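Local coordinates for B12-binding domain-containing protein (Kitasatospora setae, PDB 6WTE) that uses cobalamin and a [4Fe-4S] cluster as a radical SAM-family methylase working by non-radical catalysis, probably methylating tryptophan at C2, at residues 230-235 with 417-422; 14-19 with 210-215; 244-249 with 275-280. All blocks are in the same frame, centred on the assembly; numbering follows the deposited sequence. Where two conformers were deposited one is given.

Contact 1 of 3, residues 230-235 with 417-422; sequences RCSHCV and TPMGIE. With SF4 (iron/sulfur cluster), chain C; EDO (1,2-ethanediol), chain L.
Ser-232 O accepts a hydrogen bond from Met-419 N at 2.9 Å. The N-H points well at the oxygen (158°), and the donor sits 20° out of the carbonyl plane. Carbon atoms crowd round the same oxygen: Pro-418 CD, Thr-417 CB and the CB and CG of Met-419. The Pro-418 ring packs its CB against Ser-232 CB at 3.8 Å. On the other flank, Thr-417 CG2 touches Cys-234 O at 3.5 Å and lies side by side with Val-235 CG1. Thr-417 OG1 lies between its backbone N and carbonyl carbon (chi1 66°). There it caps helix 418-427 by accepting from Gly-420 N at 3.0 Å. It also hydrogen-bonds with Phe-414 O and with a water that reaches His-233 O weakly. Two sulfurs of the facing loop bind the cluster: Cys-231 SG binds iron FE1 and Cys-234 SG binds iron FE4, both at 2.3 Å. A type I turn joins these cysteines, closed by Cys-234 N to Cys-231 O. Trp-345 is backbone hydrogen-bonded to Ser-232, and its ring plane is about perpendicular to that of His-233. With Cys-227, the loop forms the CX3CX2C cluster-binding motif of radical SAM enzymes, here backed by a helix start.

Contact 2 of 3, residues 14-19 with 210-215; sequences HPPIAP and LEYYRR
Tyr-212 lays one face of its ring over the backbone of Ala-18. Its CG stands anti to the carbonyl carbon (chi1 -80°), on the side of the helix facing the loop. Ala-18 CA sits 3.4 Å from the ring centroid and only 4° off the ring normal, a nearly centred CH-pi contact. Ala-18 N lies over the same face, 3.2 Å from Tyr-212 CD1. Ala-18 CB packs against Tyr-212 CD2 at 3.6 Å. Two prolines extend the bed. Pro-16 CB meets Tyr-212 CE1 at 3.5 Å, on the side of the ring nearer the start of the loop. The Pro-19 ring crosses the tyrosine at about a right angle and puts its CD 3.4 Å from Tyr-212 OH.

The loop 14-19 follows strand 4-9, the first strand of the Rossmann-like cobalamin-binding domain. Helix 209-214 precedes strand 219-221 of the radical SAM barrel, and this contact packs that helix on the cobalamin-binding domain. Pro-15 and Ile-17 touch the cobalamin itself, and a cis peptide bond precedes Pro-15.

The phenol end is held by polar groups. Tyr-212 OH is hydrogen-bonded to Asp-40 OD2, at the end of strand 35-40, and weakly to Thr-42 OG1. A water gives one hydrogen to Ile-17 O at 2.8 Å and the other to Tyr-212 OH at 3.2 Å, tying the tyrosine to the loop backbone. The Phe-43 ring also meets that of Tyr-212, their planes about 50° apart.

Farther out, Arg-215 CB touches Pro-16 CG at 3.8 Å, just past the helix end. Arg-215 NH1 forms a salt bridge with Glu-211 OE2, and the hydrogen bond within it is weak. Glu-211 also has a longer salt bridge to Arg-214, and Arg-215 rests on Phe-43.

Contact 3 of 3, residues 244-249 with 275-280; sequences YGQREL and NLSIAH. With EDO (1,2-ethanediol), chain G.
In the radical SAM core, the start of helix 278-294 packs against strand 245-246 of a small two-stranded sheet and the residues after it. Gln-246 and Leu-249 sandwich the His-280 ring. Leu-249 CD2 stands over one face, nearest to His-280 NE2 at 3.5 Å. Gln-246 CG lies over the opposite face, offset toward the rim. The glutamine runs past the histidine in the reverse direction. At its edge, His-280 NE2 donates to Arg-247 O at 2.9 Å. The bond is close to straight (167°) and lies in both the ring plane and the carbonyl plane, which fixes the ring's rotation.

Strand 245-246 pairs antiparallel with strand 224-225, just before the cysteine loop of the cluster. Helix 278-294 begins soon after barrel strand 266-269. Leu-276, in the loop between them, touches the iron-sulfur cluster. Glu-273 of the same loop binds it.

Beside the histidine, Gln-246 NE2 donates to Ser-277 OG at 2.8 Å, near its own amide plane. The bond is bent, with 130° at the hydrogen. Ser-277 is the N-cap of the helix. Its OG is anti to the backbone N (chi1 -159°), which turns it to Gln-246 NE2; it makes no capping bond. An ethanediol, probably from the crystallisation liquor, accepts from Ser-277 N through O2 and from Ile-278 N through O1, each at 2.9 Å.

Ser-277 CB makes a CH-pi contact over the centre of the Tyr-244 ring, 4.0 Å from the centroid. Tyr-244 OH reaches Leu-276 CB at 3.4 Å and takes a weak hydrogen bond from Ala-228 N. Lys-224 NZ hydrogen-bonds to Leu-276 O, tying this loop to strand 224-225.

How the contacts relate
Contact 2 comes first along the chain and closes before the other two begin. Contact 3 then falls between the two segments of contact 1. Contacts 1 and 3 both belong to the radical SAM core. Their centres are about 23 Å apart, and their nearest atoms about 7 Å. Contact 1 supplies two of the cluster's cysteines, while contact 3 offers Leu-276 to the cluster pocket. Contact 2 lies across the chain's centre from contact 1, about 31 Å between centres, and its centre is about 26 Å from that of contact 3. It joins the cobalamin-binding sheet domain to the helix leading into the barrel. Cobalamin touches residues of contacts 1 and 2, so these distant sites border one cofactor.

Contact 1 of 3, residues 230-235 with 417-422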
loop_
_atom_site.group_PDB
_atom_site.type_symbol
_atom_site.label_atom_id
_atom_site.label_comp_id
_atom_site.label_asym_id
_atom_site.label_seq_id
_atom_site.Cartn_x
_atom_site.Cartn_y
_atom_site.Cartn_z
ATOM N N ARG A 230 -7.839 -14.043 -0.984
ATOM C CA ARG A 230 -6.816 -14.359 -1.982
ATOM C C ARG A 230 -7.210 -13.765 -3.332
ATOM O O ARG A 230 -7.223 -14.447 -4.362
ATOM C CB ARG A 230 -6.602 -15.871 -2.070
ATOM C CG ARG A 230 -5.314 -16.301 -2.773
ATOM C CD ARG A 230 -4.071 -15.843 -2.024
ATOM N NE ARG A 230 -3.925 -16.483 -0.718
ATOM C CZ ARG A 230 -3.258 -17.616 -0.512
ATOM N NH1 ARG A 230 -2.680 -18.240 -1.526
ATOM N NH2 ARG A 230 -3.171 -18.126 0.708
ATOM N N CYS A 231 -7.543 -12.479 -3.336
ATOM C CA CYS A 231 -7.991 -11.831 -4.559
ATOM C C CYS A 231 -6.892 -11.872 -5.614
ATOM O O CYS A 231 -5.713 -11.655 -5.317
ATOM C CB CYS A 231 -8.419 -10.391 -4.271
ATOM S SG CYS A 231 -9.839 -10.292 -3.147
ATOM N N SER A 232 -7.287 -12.151 -6.857
ATOM C CA SER A 232 -6.294 -12.523 -7.861
ATOM C C SER A 232 -5.356 -11.375 -8.209
ATOM O O SER A 232 -4.235 -11.626 -8.670
ATOM C CB SER A 232 -6.985 -13.044 -9.124
ATOM O OG SER A 232 -7.643 -12.000 -9.816
ATOM N N HIS A 233 -5.767 -10.132 -7.970
ATOM C CA HIS A 233 -4.979 -8.961 -8.335
ATOM C C HIS A 233 -4.092 -8.451 -7.211
ATOM O O HIS A 233 -3.327 -7.507 -7.429
ATOM C CB HIS A 233 -5.915 -7.825 -8.758
ATOM C CG HIS A 233 -6.689 -7.233 -7.619
ATOM N ND1 HIS A 233 -7.513 -7.984 -6.809
ATOM C CD2 HIS A 233 -6.742 -5.968 -7.137
ATOM C CE1 HIS A 233 -8.059 -7.203 -5.893
ATOM N NE2 HIS A 233 -7.606 -5.976 -6.068
ATOM N N CYS A 234 -4.170 -9.037 -6.022
ATOM C CA CYS A 234 -3.757 -8.353 -4.805
ATOM C C CYS A 234 -2.473 -8.935 -4.234
ATOM O O CYS A 234 -2.370 -10.149 -4.038
ATOM C CB CYS A 234 -4.859 -8.426 -3.754
ATOM S SG CYS A 234 -4.483 -7.369 -2.373
ATOM N N VAL A 235 -1.524 -8.048 -3.914
ATOM C CA VAL A 235 -0.241 -8.444 -3.333
ATOM C C VAL A 235 -0.283 -8.641 -1.829
ATOM O O VAL A 235 0.689 -9.150 -1.261
ATOM C CB VAL A 235 0.850 -7.391 -3.600
ATOM C CG1 VAL A 235 1.063 -7.201 -5.098
ATOM C CG2 VAL A 235 0.472 -6.058 -2.934
ATOM N N THR A 417 0.874 -12.857 -6.795
ATOM C CA THR A 417 -0.552 -12.676 -6.953
ATOM C C THR A 417 -1.077 -13.800 -7.831
ATOM O O THR A 417 -0.357 -14.293 -8.704
ATOM C CB THR A 417 -0.899 -11.328 -7.592
ATOM O OG1 THR A 417 -0.414 -11.293 -8.942
ATOM C CG2 THR A 417 -0.281 -10.181 -6.798
ATOM N N PRO A 418 -2.305 -14.257 -7.600
ATOM C CA PRO A 418 -2.851 -15.304 -8.471
ATOM C C PRO A 418 -2.791 -14.932 -9.946
ATOM O O PRO A 418 -2.502 -15.801 -10.781
ATOM C CB PRO A 418 -4.289 -15.457 -7.956
ATOM C CG PRO A 418 -4.194 -15.075 -6.501
ATOM C CD PRO A 418 -3.192 -13.959 -6.457
ATOM N N MET A 419 -3.008 -13.654 -10.280
ATOM C CA MET A 419 -2.908 -13.210 -11.669
ATOM C C MET A 419 -1.493 -13.385 -12.201
ATOM O O MET A 419 -1.290 -13.944 -13.284
ATOM C CB MET A 419 -3.341 -11.747 -11.801
ATOM C CG MET A 419 -4.846 -11.536 -11.897
ATOM S SD MET A 419 -5.496 -12.099 -13.481
ATOM C CE MET A 419 -4.962 -10.782 -14.577
ATOM N N GLY A 420 -0.496 -12.889 -11.463
ATOM C CA GLY A 420 0.876 -13.036 -11.924
ATOM C C GLY A 420 1.284 -14.490 -12.073
ATOM O O GLY A 420 1.934 -14.865 -13.048
ATOM N N ILE A 421 0.901 -15.325 -11.103
ATOM C CA ILE A 421 1.225 -16.749 -11.152
ATOM C C ILE A 421 0.549 -17.406 -12.351
ATOM O O ILE A 421 1.180 -18.141 -13.120
ATOM C CB ILE A 421 0.810 -17.425 -9.831
ATOM C CG1 ILE A 421 1.659 -16.898 -8.670
ATOM C CG2 ILE A 421 0.872 -18.936 -9.953
ATOM C CD1 ILE A 421 1.118 -17.269 -7.296
ATOM N N GLU A 422 -0.747 -17.146 -12.532
ATOM C CA GLU A 422 -1.467 -17.769 -13.639
ATOM C C GLU A 422 -0.941 -17.291 -14.986
ATOM O O GLU A 422 -0.803 -18.091 -15.923
ATOM C CB GLU A 422 -2.966 -17.491 -13.514
ATOM C CG GLU A 422 -3.777 -17.876 -14.741
ATOM C CD GLU A 422 -3.723 -19.361 -15.065
ATOM O OE1 GLU A 422 -3.400 -20.172 -14.167
ATOM O OE2 GLU A 422 -4.023 -19.720 -16.227
HETATM FE FE1 SF4 C . -8.854 -8.992 -1.553
HETATM FE FE2 SF4 C . -7.544 -8.977 0.862
HETATM FE FE3 SF4 C . -8.630 -6.674 -0.070
HETATM FE FE4 SF4 C . -6.455 -7.717 -1.289
HETATM S S1 SF4 C . -6.550 -6.914 0.838
HETATM S S2 SF4 C . -8.317 -6.899 -2.308
HETATM S S3 SF4 C . -6.833 -9.958 -1.067
HETATM S S4 SF4 C . -9.768 -8.580 0.485
HETATM C C1 EDO L . -1.159 -19.645 -4.664
HETATM O O1 EDO L . -1.107 -20.499 -5.812
HETATM C C2 EDO L . -1.877 -18.356 -5.037
HETATM O O2 EDO L . -3.018 -18.204 -4.185
HETATM O O HOH W 1 -0.867 -8.301 -9.669
#

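Contact 2 of 3, residues 14-19 with 210-215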
loop_
_atom_site.group_PDB
_atom_site.type_symbol
_atom_site.label_atom_id
_atom_site.label_comp_id
_atom_site.label_asym_id
_atom_site.label_seq_id
_atom_site.Cartn_x
_atom_site.Cartn_y
_atom_site.Cartn_z
ATOM N N HIS A 14 5.228 13.303 -3.007
ATOM C CA HIS A 14 4.298 14.273 -2.456
ATOM C C HIS A 14 2.984 14.206 -3.229
ATOM O O HIS A 14 2.989 13.958 -4.438
ATOM C CB HIS A 14 4.856 15.700 -2.509
ATOM C CG HIS A 14 5.989 15.941 -1.559
ATOM N ND1 HIS A 14 6.138 17.122 -0.864
ATOM C CD2 HIS A 14 7.029 15.155 -1.193
ATOM C CE1 HIS A 14 7.221 17.053 -0.110
ATOM N NE2 HIS A 14 7.780 15.870 -0.291
ATOM N N PRO A 15 1.834 14.420 -2.568
ATOM C CA PRO A 15 1.647 14.767 -1.151
ATOM C C PRO A 15 2.186 13.705 -0.195
ATOM O O PRO A 15 2.067 12.510 -0.463
ATOM C CB PRO A 15 0.125 14.906 -1.017
ATOM C CG PRO A 15 -0.444 14.185 -2.183
ATOM C CD PRO A 15 0.548 14.340 -3.284
ATOM N N PRO A 16 2.791 14.154 0.900
ATOM C CA PRO A 16 3.587 13.248 1.733
ATOM C C PRO A 16 2.734 12.419 2.677
ATOM O O PRO A 16 1.745 12.894 3.243
ATOM C CB PRO A 16 4.497 14.208 2.509
ATOM C CG PRO A 16 3.671 15.451 2.637
ATOM C CD PRO A 16 2.868 15.552 1.363
ATOM N N ILE A 17 3.141 11.163 2.849
ATOM C CA ILE A 17 2.477 10.214 3.734
ATOM C C ILE A 17 3.498 9.747 4.761
ATOM O O ILE A 17 4.570 9.254 4.388
ATOM C CB ILE A 17 1.908 9.014 2.954
ATOM C CG1 ILE A 17 0.759 9.462 2.043
ATOM C CG2 ILE A 17 1.502 7.898 3.907
ATOM C CD1 ILE A 17 -0.352 10.195 2.774
ATOM N N ALA A 18 3.167 9.893 6.042
ATOM C CA ALA A 18 4.110 9.545 7.096
ATOM C C ALA A 18 4.524 8.080 6.973
ATOM O O ALA A 18 3.678 7.212 6.727
ATOM C CB ALA A 18 3.501 9.798 8.476
ATOM N N PRO A 19 5.819 7.773 7.103
ATOM C CA PRO A 19 6.295 6.368 7.072
ATOM C C PRO A 19 6.000 5.639 8.381
ATOM O O PRO A 19 6.857 5.428 9.244
ATOM C CB PRO A 19 7.797 6.528 6.828
ATOM C CG PRO A 19 8.120 7.843 7.459
ATOM C CD PRO A 19 6.932 8.733 7.191
ATOM N N LEU A 210 3.106 15.239 13.130
ATOM C CA LEU A 210 2.339 16.466 12.930
ATOM C C LEU A 210 2.751 17.167 11.643
ATOM O O LEU A 210 1.906 17.743 10.949
ATOM C CB LEU A 210 2.504 17.402 14.128
ATOM C CG LEU A 210 1.694 18.698 14.035
ATOM C CD1 LEU A 210 0.182 18.403 14.034
ATOM C CD2 LEU A 210 2.070 19.637 15.162
ATOM N N GLU A 211 4.041 17.115 11.299
ATOM C CA GLU A 211 4.492 17.710 10.043
ATOM C C GLU A 211 3.754 17.107 8.854
ATOM O O GLU A 211 3.275 17.832 7.974
ATOM C CB GLU A 211 6.002 17.521 9.883
ATOM C CG GLU A 211 6.580 18.194 8.644
ATOM C CD GLU A 211 6.460 19.712 8.676
ATOM O OE1 GLU A 211 6.350 20.292 9.779
ATOM O OE2 GLU A 211 6.479 20.330 7.591
ATOM N N TYR A 212 3.633 15.778 8.820
ATOM C CA TYR A 212 2.873 15.142 7.748
ATOM C C TYR A 212 1.408 15.549 7.797
ATOM O O TYR A 212 0.788 15.795 6.756
ATOM C CB TYR A 212 2.996 13.626 7.841
ATOM C CG TYR A 212 4.281 13.100 7.258
ATOM C CD1 TYR A 212 4.402 12.884 5.893
ATOM C CD2 TYR A 212 5.371 12.822 8.073
ATOM C CE1 TYR A 212 5.575 12.397 5.349
ATOM C CE2 TYR A 212 6.553 12.335 7.537
ATOM C CZ TYR A 212 6.644 12.125 6.173
ATOM O OH TYR A 212 7.802 11.635 5.619
ATOM N N TYR A 213 0.842 15.633 9.000
ATOM C CA TYR A 213 -0.572 15.976 9.124
ATOM C C TYR A 213 -0.845 17.378 8.597
ATOM O O TYR A 213 -1.841 17.607 7.903
ATOM C CB TYR A 213 -1.006 15.851 10.583
ATOM C CG TYR A 213 -2.485 16.037 10.816
ATOM C CD1 TYR A 213 -3.389 15.048 10.459
ATOM C CD2 TYR A 213 -2.974 17.196 11.409
ATOM C CE1 TYR A 213 -4.737 15.202 10.676
ATOM C CE2 TYR A 213 -4.334 17.362 11.638
ATOM C CZ TYR A 213 -5.205 16.359 11.267
ATOM O OH TYR A 213 -6.547 16.512 11.485
ATOM N N ARG A 214 0.039 18.331 8.898
ATOM C CA ARG A 214 -0.143 19.694 8.416
ATOM C C ARG A 214 0.039 19.806 6.910
ATOM O O ARG A 214 -0.452 20.767 6.306
ATOM C CB ARG A 214 0.826 20.636 9.133
ATOM C CG ARG A 214 0.514 20.815 10.610
ATOM C CD ARG A 214 1.505 21.748 11.294
ATOM N NE ARG A 214 1.558 23.063 10.660
ATOM C CZ ARG A 214 2.622 23.540 10.021
ATOM N NH1 ARG A 214 2.584 24.746 9.471
ATOM N NH2 ARG A 214 3.729 22.814 9.938
ATOM N N ARG A 215 0.731 18.852 6.293
ATOM C CA ARG A 215 0.919 18.840 4.851
ATOM C C ARG A 215 -0.072 17.917 4.151
ATOM O O ARG A 215 0.096 17.628 2.963
ATOM C CB ARG A 215 2.364 18.455 4.520
ATOM C CG ARG A 215 3.366 19.358 5.233
ATOM C CD ARG A 215 4.822 19.048 4.912
ATOM N NE ARG A 215 5.326 19.866 3.814
ATOM C CZ ARG A 215 6.594 20.246 3.687
ATOM N NH1 ARG A 215 7.489 19.894 4.599
ATOM N NH2 ARG A 215 6.963 20.991 2.655
HETATM O O HOH W 2 7.041 9.657 3.215
#

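Contact 3 of 3, residues 244-249 with 275-280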
loop_
_atom_site.group_PDB
_atom_site.type_symbol
_atom_site.label_atom_id
_atom_site.label_comp_id
_atom_site.label_asym_id
_atom_site.label_seq_id
_atom_site.Cartn_x
_atom_site.Cartn_y
_atom_site.Cartn_z
ATOM N N TYR A 244 -4.697 -13.040 10.195
ATOM C CA TYR A 244 -4.802 -11.786 10.930
ATOM C C TYR A 244 -3.935 -11.828 12.181
ATOM O O TYR A 244 -4.104 -12.699 13.041
ATOM C CB TYR A 244 -6.264 -11.488 11.267
ATOM C CG TYR A 244 -7.048 -11.299 9.994
ATOM C CD1 TYR A 244 -6.814 -10.200 9.183
ATOM C CD2 TYR A 244 -7.969 -12.247 9.569
ATOM C CE1 TYR A 244 -7.492 -10.033 7.998
ATOM C CE2 TYR A 244 -8.661 -12.087 8.380
ATOM C CZ TYR A 244 -8.408 -10.978 7.596
ATOM O OH TYR A 244 -9.079 -10.797 6.408
ATOM N N GLY A 245 -2.991 -10.897 12.260
ATOM C CA GLY A 245 -2.298 -10.606 13.499
ATOM C C GLY A 245 -2.982 -9.413 14.133
ATOM O O GLY A 245 -2.701 -8.271 13.766
ATOM N N GLN A 246 -3.914 -9.671 15.050
ATOM C CA GLN A 246 -4.738 -8.619 15.631
ATOM C C GLN A 246 -3.989 -7.928 16.760
ATOM O O GLN A 246 -3.443 -8.588 17.646
ATOM C CB GLN A 246 -6.046 -9.202 16.168
ATOM C CG GLN A 246 -6.924 -9.877 15.130
ATOM C CD GLN A 246 -8.170 -10.490 15.741
ATOM O OE1 GLN A 246 -8.281 -10.613 16.961
ATOM N NE2 GLN A 246 -9.114 -10.881 14.894
ATOM N N ARG A 247 -3.990 -6.600 16.743
ATOM C CA ARG A 247 -3.396 -5.855 17.842
ATOM C C ARG A 247 -4.349 -5.810 19.027
ATOM O O ARG A 247 -5.577 -5.846 18.871
ATOM C CB ARG A 247 -3.048 -4.431 17.417
ATOM C CG ARG A 247 -2.049 -4.319 16.286
ATOM C CD ARG A 247 -1.767 -2.856 15.998
ATOM N NE ARG A 247 -1.168 -2.192 17.159
ATOM C CZ ARG A 247 -1.085 -0.874 17.314
ATOM N NH1 ARG A 247 -1.559 -0.060 16.380
ATOM N NH2 ARG A 247 -0.520 -0.370 18.405
ATOM N N GLU A 248 -3.768 -5.720 20.221
ATOM C CA GLU A 248 -4.557 -5.519 21.431
ATOM C C GLU A 248 -5.431 -4.283 21.289
ATOM O O GLU A 248 -4.951 -3.208 20.924
ATOM C CB GLU A 248 -3.632 -5.368 22.643
ATOM C CG GLU A 248 -2.846 -6.613 23.045
ATOM C CD GLU A 248 -3.691 -7.685 23.726
ATOM O OE1 GLU A 248 -4.817 -7.974 23.268
ATOM O OE2 GLU A 248 -3.218 -8.244 24.738
ATOM N N LEU A 249 -6.723 -4.443 21.578
ATOM C CA LEU A 249 -7.668 -3.349 21.381
ATOM C C LEU A 249 -7.254 -2.119 22.177
ATOM O O LEU A 249 -7.271 -0.999 21.655
ATOM C CB LEU A 249 -9.069 -3.802 21.784
ATOM C CG LEU A 249 -9.637 -4.965 20.967
ATOM C CD1 LEU A 249 -10.854 -5.548 21.672
ATOM C CD2 LEU A 249 -9.994 -4.510 19.567
ATOM N N ASN A 275 -13.064 -4.004 7.675
ATOM C CA ASN A 275 -14.219 -4.792 8.094
ATOM C C ASN A 275 -14.048 -6.296 7.885
ATOM O O ASN A 275 -14.981 -7.051 8.173
ATOM C CB ASN A 275 -15.497 -4.319 7.370
ATOM C CG ASN A 275 -15.433 -4.517 5.861
ATOM O OD1 ASN A 275 -14.363 -4.438 5.251
ATOM N ND2 ASN A 275 -16.586 -4.762 5.250
ATOM N N LEU A 276 -12.909 -6.759 7.384
ATOM C CA LEU A 276 -12.617 -8.179 7.492
ATOM C C LEU A 276 -12.031 -8.434 8.873
ATOM O O LEU A 276 -11.478 -7.529 9.500
ATOM C CB LEU A 276 -11.677 -8.638 6.376
ATOM C CG LEU A 276 -12.256 -8.459 4.965
ATOM C CD1 LEU A 276 -11.347 -9.089 3.913
ATOM C CD2 LEU A 276 -13.674 -9.043 4.854
ATOM N N SER A 277 -12.191 -9.658 9.367
ATOM C CA SER A 277 -12.037 -9.928 10.796
ATOM C C SER A 277 -12.928 -8.956 11.579
ATOM O O SER A 277 -12.469 -8.075 12.308
ATOM C CB SER A 277 -10.566 -9.827 11.221
ATOM O OG SER A 277 -10.322 -10.517 12.435
ATOM N N ILE A 278 -14.238 -9.120 11.375
ATOM C CA ILE A 278 -15.197 -8.080 11.734
ATOM C C ILE A 278 -15.363 -7.961 13.243
ATOM O O ILE A 278 -15.634 -6.865 13.758
ATOM C CB ILE A 278 -16.546 -8.351 11.037
ATOM C CG1 ILE A 278 -17.565 -7.250 11.368
ATOM C CG2 ILE A 278 -17.085 -9.716 11.430
ATOM C CD1 ILE A 278 -17.249 -5.894 10.753
ATOM N N ALA A 279 -15.217 -9.061 13.981
ATOM C CA ALA A 279 -15.431 -8.991 15.422
ATOM C C ALA A 279 -14.414 -8.065 16.078
ATOM O O ALA A 279 -14.757 -7.296 16.984
ATOM C CB ALA A 279 -15.371 -10.392 16.036
ATOM N N HIS A 280 -13.160 -8.117 15.619
ATOM C CA HIS A 280 -12.134 -7.207 16.120
ATOM C C HIS A 280 -12.466 -5.758 15.779
ATOM O O HIS A 280 -12.317 -4.864 16.620
ATOM C CB HIS A 280 -10.780 -7.604 15.531
ATOM C CG HIS A 280 -9.621 -6.830 16.079
ATOM N ND1 HIS A 280 -9.110 -5.716 15.448
ATOM C CD2 HIS A 280 -8.844 -7.038 17.167
ATOM C CE1 HIS A 280 -8.081 -5.257 16.139
ATOM N NE2 HIS A 280 -7.897 -6.043 17.185
HETATM C C1 EDO G . -15.363 -11.390 8.411
HETATM O O1 EDO G . -14.798 -11.427 9.726
HETATM C C2 EDO G . -14.479 -12.209 7.474
HETATM O O2 EDO G . -13.137 -11.697 7.510
#